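Local atomic coordinates of putative tryptophan halogenase (Xanthomonas campestris pv. campestris, PDB entry 6Y1W), a protein that probably acts as a flavin-dependent halogenase, using FAD, like the tryptophan halogenases, to chlorinate or brominate aromatic substrates. Residues A[68-72]-A[73-77]; A[27-30]-A[31-34]. All coordinates share one frame; numbering follows the deposited sequence.

Contact 1: residues A[68-72]-A[73-77]; sequences TFHRL and LEIDE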
loop_
_atom_site.group_PDB
_atom_site.type_symbol
_atom_site.label_atom_id
_atom_site.label_comp_id
_atom_site.label_asym_id
_atom_site.label_seq_id
_atom_site.Cartn_x
_atom_site.Cartn_y
_atom_site.Cartn_z
ATOM N N THR A 68 7.907 15.928 3.391
ATOM C CA THR A 68 6.516 15.840 3.829
ATOM C C THR A 68 6.356 16.207 5.299
ATOM O O THR A 68 5.390 16.890 5.661
ATOM C CB THR A 68 6.008 14.426 3.555
ATOM O OG1 THR A 68 6.104 14.181 2.151
ATOM C CG2 THR A 68 4.544 14.273 4.008
ATOM N N PHE A 69 7.239 15.721 6.177
ATOM C CA PHE A 69 7.166 16.089 7.604
ATOM C C PHE A 69 7.091 17.609 7.787
ATOM O O PHE A 69 6.285 18.128 8.578
ATOM C CB PHE A 69 8.418 15.536 8.331
ATOM C CG PHE A 69 8.351 15.590 9.858
ATOM C CD1 PHE A 69 7.363 14.901 10.551
ATOM C CD2 PHE A 69 9.320 16.306 10.576
ATOM C CE1 PHE A 69 7.352 14.903 11.975
ATOM C CE2 PHE A 69 9.305 16.346 11.991
ATOM C CZ PHE A 69 8.334 15.636 12.679
ATOM N N HIS A 70 7.926 18.349 7.060
ATOM C CA HIS A 70 7.927 19.794 7.234
ATOM C C HIS A 70 6.669 20.419 6.655
ATOM O O HIS A 70 6.194 21.423 7.194
ATOM C CB HIS A 70 9.205 20.389 6.620
ATOM C CG HIS A 70 10.406 20.032 7.417
ATOM N ND1 HIS A 70 11.696 20.265 6.990
ATOM C CD2 HIS A 70 10.509 19.493 8.656
ATOM C CE1 HIS A 70 12.541 19.856 7.922
ATOM N NE2 HIS A 70 11.849 19.386 8.941
ATOM N N ARG A 71 6.085 19.807 5.626
ATOM C CA ARG A 71 4.785 20.274 5.158
ATOM C C ARG A 71 3.712 20.086 6.208
ATOM O O ARG A 71 2.839 20.948 6.362
ATOM C CB ARG A 71 4.394 19.553 3.879
ATOM C CG ARG A 71 5.221 20.037 2.759
ATOM C CD ARG A 71 4.580 19.780 1.420
ATOM N NE ARG A 71 5.538 20.247 0.433
ATOM C CZ ARG A 71 6.135 19.474 -0.457
ATOM N NH1 ARG A 71 5.849 18.173 -0.505
ATOM N NH2 ARG A 71 7.018 20.017 -1.296
ATOM N N LEU A 72 3.723 18.944 6.907
ATOM C CA LEU A 72 2.720 18.731 7.952
ATOM C C LEU A 72 2.894 19.752 9.065
ATOM O O LEU A 72 1.909 20.243 9.628
ATOM C CB LEU A 72 2.828 17.313 8.553
ATOM C CG LEU A 72 2.799 16.147 7.567
ATOM C CD1 LEU A 72 2.970 14.819 8.310
ATOM C CD2 LEU A 72 1.539 16.158 6.727
ATOM N N LEU A 73 4.139 20.058 9.413
ATOM C CA LEU A 73 4.397 20.958 10.535
ATOM C C LEU A 73 4.375 22.419 10.099
ATOM O O LEU A 73 4.461 23.310 10.959
ATOM C CB LEU A 73 5.747 20.638 11.193
ATOM C CG LEU A 73 5.712 19.580 12.304
ATOM C CD1 LEU A 73 5.081 18.273 11.829
ATOM C CD2 LEU A 73 7.115 19.306 12.916
ATOM N N GLU A 74 4.251 22.682 8.795
ATOM C CA GLU A 74 4.352 24.042 8.244
ATOM C C GLU A 74 5.672 24.713 8.624
ATOM O O GLU A 74 5.729 25.882 9.020
ATOM C CB GLU A 74 3.135 24.868 8.676
ATOM C CG GLU A 74 1.878 24.207 8.164
ATOM C CD GLU A 74 0.642 24.971 8.544
ATOM O OE1 GLU A 74 0.066 24.613 9.553
ATOM O OE2 GLU A 74 0.262 25.933 7.858
ATOM N N ILE A 75 6.754 23.952 8.456
ATOM C CA ILE A 75 8.115 24.449 8.568
ATOM C C ILE A 75 8.573 24.849 7.185
ATOM O O ILE A 75 8.431 24.061 6.245
ATOM C CB ILE A 75 9.038 23.373 9.172
ATOM C CG1 ILE A 75 8.740 23.281 10.657
ATOM C CG2 ILE A 75 10.556 23.675 8.864
ATOM C CD1 ILE A 75 9.466 22.118 11.336
ATOM N N ASP A 76 9.058 26.095 7.047
ATOM C CA ASP A 76 9.520 26.611 5.763
ATOM C C ASP A 76 10.852 25.982 5.376
ATOM O O ASP A 76 11.822 26.038 6.145
ATOM C CB ASP A 76 9.680 28.142 5.850
ATOM C CG ASP A 76 10.190 28.734 4.558
ATOM O OD1 ASP A 76 9.408 28.776 3.575
ATOM O OD2 ASP A 76 11.381 29.111 4.488
ATOM N N GLU A 77 10.921 25.450 4.153
ATOM C CA GLU A 77 12.105 24.688 3.747
ATOM C C GLU A 77 13.362 25.551 3.710
ATOM O O GLU A 77 14.398 25.170 4.275
ATOM C CB GLU A 77 11.869 24.046 2.391
ATOM C CG GLU A 77 13.094 23.296 1.915
ATOM C CD GLU A 77 12.879 22.656 0.562
ATOM O OE1 GLU A 77 12.876 23.399 -0.440
ATOM O OE2 GLU A 77 12.665 21.408 0.530
HETATM O O HOH W 1 -0.412 21.651 9.168
#

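Contact 2: residues A[27-30]-A[31-34]; sequences AGWM and AAAA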
loop_
_atom_site.group_PDB
_atom_site.type_symbol
_atom_site.label_atom_id
_atom_site.label_comp_id
_atom_site.label_asym_id
_atom_site.label_seq_id
_atom_site.Cartn_x
_atom_site.Cartn_y
_atom_site.Cartn_z
ATOM N N ALA A 27 15.474 12.882 18.099
ATOM C CA ALA A 27 14.249 12.122 18.368
ATOM C C ALA A 27 13.305 12.906 19.261
ATOM O O ALA A 27 12.101 13.000 18.986
ATOM C CB ALA A 27 14.582 10.771 19.007
ATOM N N GLY A 28 13.837 13.452 20.347
ATOM C CA GLY A 28 12.985 14.123 21.319
ATOM C C GLY A 28 12.373 15.387 20.744
ATOM O O GLY A 28 11.165 15.648 20.942
ATOM N N TRP A 29 13.184 16.182 20.028
ATOM C CA TRP A 29 12.642 17.458 19.562
ATOM C C TRP A 29 11.826 17.295 18.293
ATOM O O TRP A 29 10.932 18.108 18.041
ATOM C CB TRP A 29 13.764 18.508 19.405
ATOM C CG TRP A 29 14.265 18.979 20.764
ATOM C CD1 TRP A 29 15.488 18.731 21.322
ATOM C CD2 TRP A 29 13.525 19.725 21.743
ATOM N NE1 TRP A 29 15.558 19.301 22.571
ATOM C CE2 TRP A 29 14.360 19.902 22.857
ATOM C CE3 TRP A 29 12.235 20.255 21.774
ATOM C CZ2 TRP A 29 13.946 20.591 24.007
ATOM C CZ3 TRP A 29 11.822 20.930 22.899
ATOM C CH2 TRP A 29 12.677 21.091 24.012
ATOM N N MET A 30 12.081 16.279 17.461
ATOM C CA MET A 30 11.121 16.003 16.393
ATOM C C MET A 30 9.773 15.606 16.986
ATOM O O MET A 30 8.722 16.005 16.473
ATOM C CB MET A 30 11.627 14.899 15.452
ATOM C CG MET A 30 12.678 15.297 14.469
ATOM S SD MET A 30 13.327 13.937 13.444
ATOM C CE MET A 30 11.894 13.598 12.414
ATOM N N ALA A 31 9.780 14.807 18.051
ATOM C CA ALA A 31 8.517 14.399 18.670
ATOM C C ALA A 31 7.825 15.593 19.311
ATOM O O ALA A 31 6.612 15.787 19.152
ATOM C CB ALA A 31 8.790 13.308 19.714
ATOM N N ALA A 32 8.590 16.404 20.050
ATOM C CA ALA A 32 8.007 17.576 20.689
ATOM C C ALA A 32 7.424 18.515 19.658
ATOM O O ALA A 32 6.375 19.119 19.887
ATOM C CB ALA A 32 9.061 18.317 21.507
ATOM N N ALA A 33 8.116 18.675 18.528
ATOM C CA ALA A 33 7.672 19.628 17.515
ATOM C C ALA A 33 6.351 19.207 16.900
ATOM O O ALA A 33 5.413 20.011 16.802
ATOM C CB ALA A 33 8.756 19.767 16.429
ATOM N N ALA A 34 6.256 17.945 16.462
ATOM C CA ALA A 34 5.029 17.496 15.817
ATOM C C ALA A 34 3.876 17.423 16.815
ATOM O O ALA A 34 2.744 17.799 16.471
ATOM C CB ALA A 34 5.250 16.129 15.161
#

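Contact 1: residues A[68-72]-A[73-77]
Glu-74 OE1 is gripped by a water and by a lysine: the water, 3.0 Å from OE1, donates to it and to the carbonyl oxygen Leu-72 O, while Lys-37 NZ of helix 25-39 forms a salt bridge with OE1. Glu-74 is the first residue beyond the helix, and its positive phi (56°) makes it the C' residue of a Schellman motif, in which Ile-75 N donates to His-70 O at 2.9 Å and Glu-74 N reaches Arg-71 O in a weak bond of 3.3 Å. Just before the turn, Leu-73 N donates to Phe-69 O at 3.0 Å. The turn at Glu-74 sets Ile-75 against the helix, where its methyl CG2 sits over one face of the His-70 imidazole, 4.1 Å from the ring centroid, and CD1 meets CD2 of the same ring. His-70 NE2 is bonded to Tyr-170 OH, which together with this CH-pi contact should limit rotation of the ring. On the Phe-69 ring, Leu-73 CD1 lies above one face near the rim and CD2 touches CE2 at 3.8 Å; with CG anti to the backbone N (chi1 -168°), the phenyl projects outward from the helix, and the far end of its ring comes against this leucine. Phe-69, Leu-73 and Ile-75 all pack on helix 167-180, the first two also on helix 25-39, whereas Leu-72 meets Trp-116 of the second subunit.

Contact 2: residues A[27-30]-A[31-34]
Trp-29 and Ala-32 make the side-chain contact here, one helical turn apart: the methyl CB of Ala-32 lies 3.7 Å from CE3 and 4.0 Å from CZ3 on the benzo part of the indole. With chi1 at -72°, CG stands beside the backbone N and anti to the carbonyl carbon, and a chi2 of 111° turns the six-membered ring rather than the pyrrole edge to the alanine. The same methyl also rests 3.4 Å from Gly-28 O. Beneath the side chains run four consecutive i to i+4 backbone bonds. Ala-32 N to Gly-28 O is the shortest at 2.8 Å, and Ala-34 N to Met-30 O, 3.1 Å long, is the straightest, with an N-H...O angle of 170°. Ala-33 N donates to Trp-29 O at 2.9 Å.

These residues lie within helix 25-39, beginning near its N-terminus; this is the helix of the beta-alpha-beta unit formed with strands 18-22 and 44-49. Gly-28 fits the last glycine of a Rossmann-type GxGxxG pattern, and Ala-27 belongs to the predicted FAD site, in keeping with a dinucleotide-binding fold. Ala-27 N is hydrogen-bonded to a tartrate, probably from the crystallisation liquor.

Farther out, the indole is tethered through NE1 to Glu-49 OE2, at the end of strand 44-49, which should restrict its rotation. Met-30 packs on Ile-354 and Ile-358 of helix 350-363. The small methyls of Ala-32 and Ala-33 meet Ser-178 of helix 167-180, and Ala-31 packs on Leu-336.

Contact 2 comes first along the chain, and contact 1 closes the helix that packs against it; their centres are about 13 Å apart. They meet directly through apolar side chains: Phe-69 CE2 lies 3.8 Å from Met-30 CE, Phe-69 CZ is 4.0 Å from Ala-34 CB, and Leu-73 CD2 is 3.9 Å from Ala-33 CB. Toward the predicted FAD site, contact 2 is the nearer. It contains Ala-27, and the side chain of Met-30 is about 4 Å from that of Ile-351, against about 7 Å for Phe-69. Met-30 thus touches Phe-69 and also lies close to Ile-351 of the predicted FAD site; no FAD is bound in this apo structure.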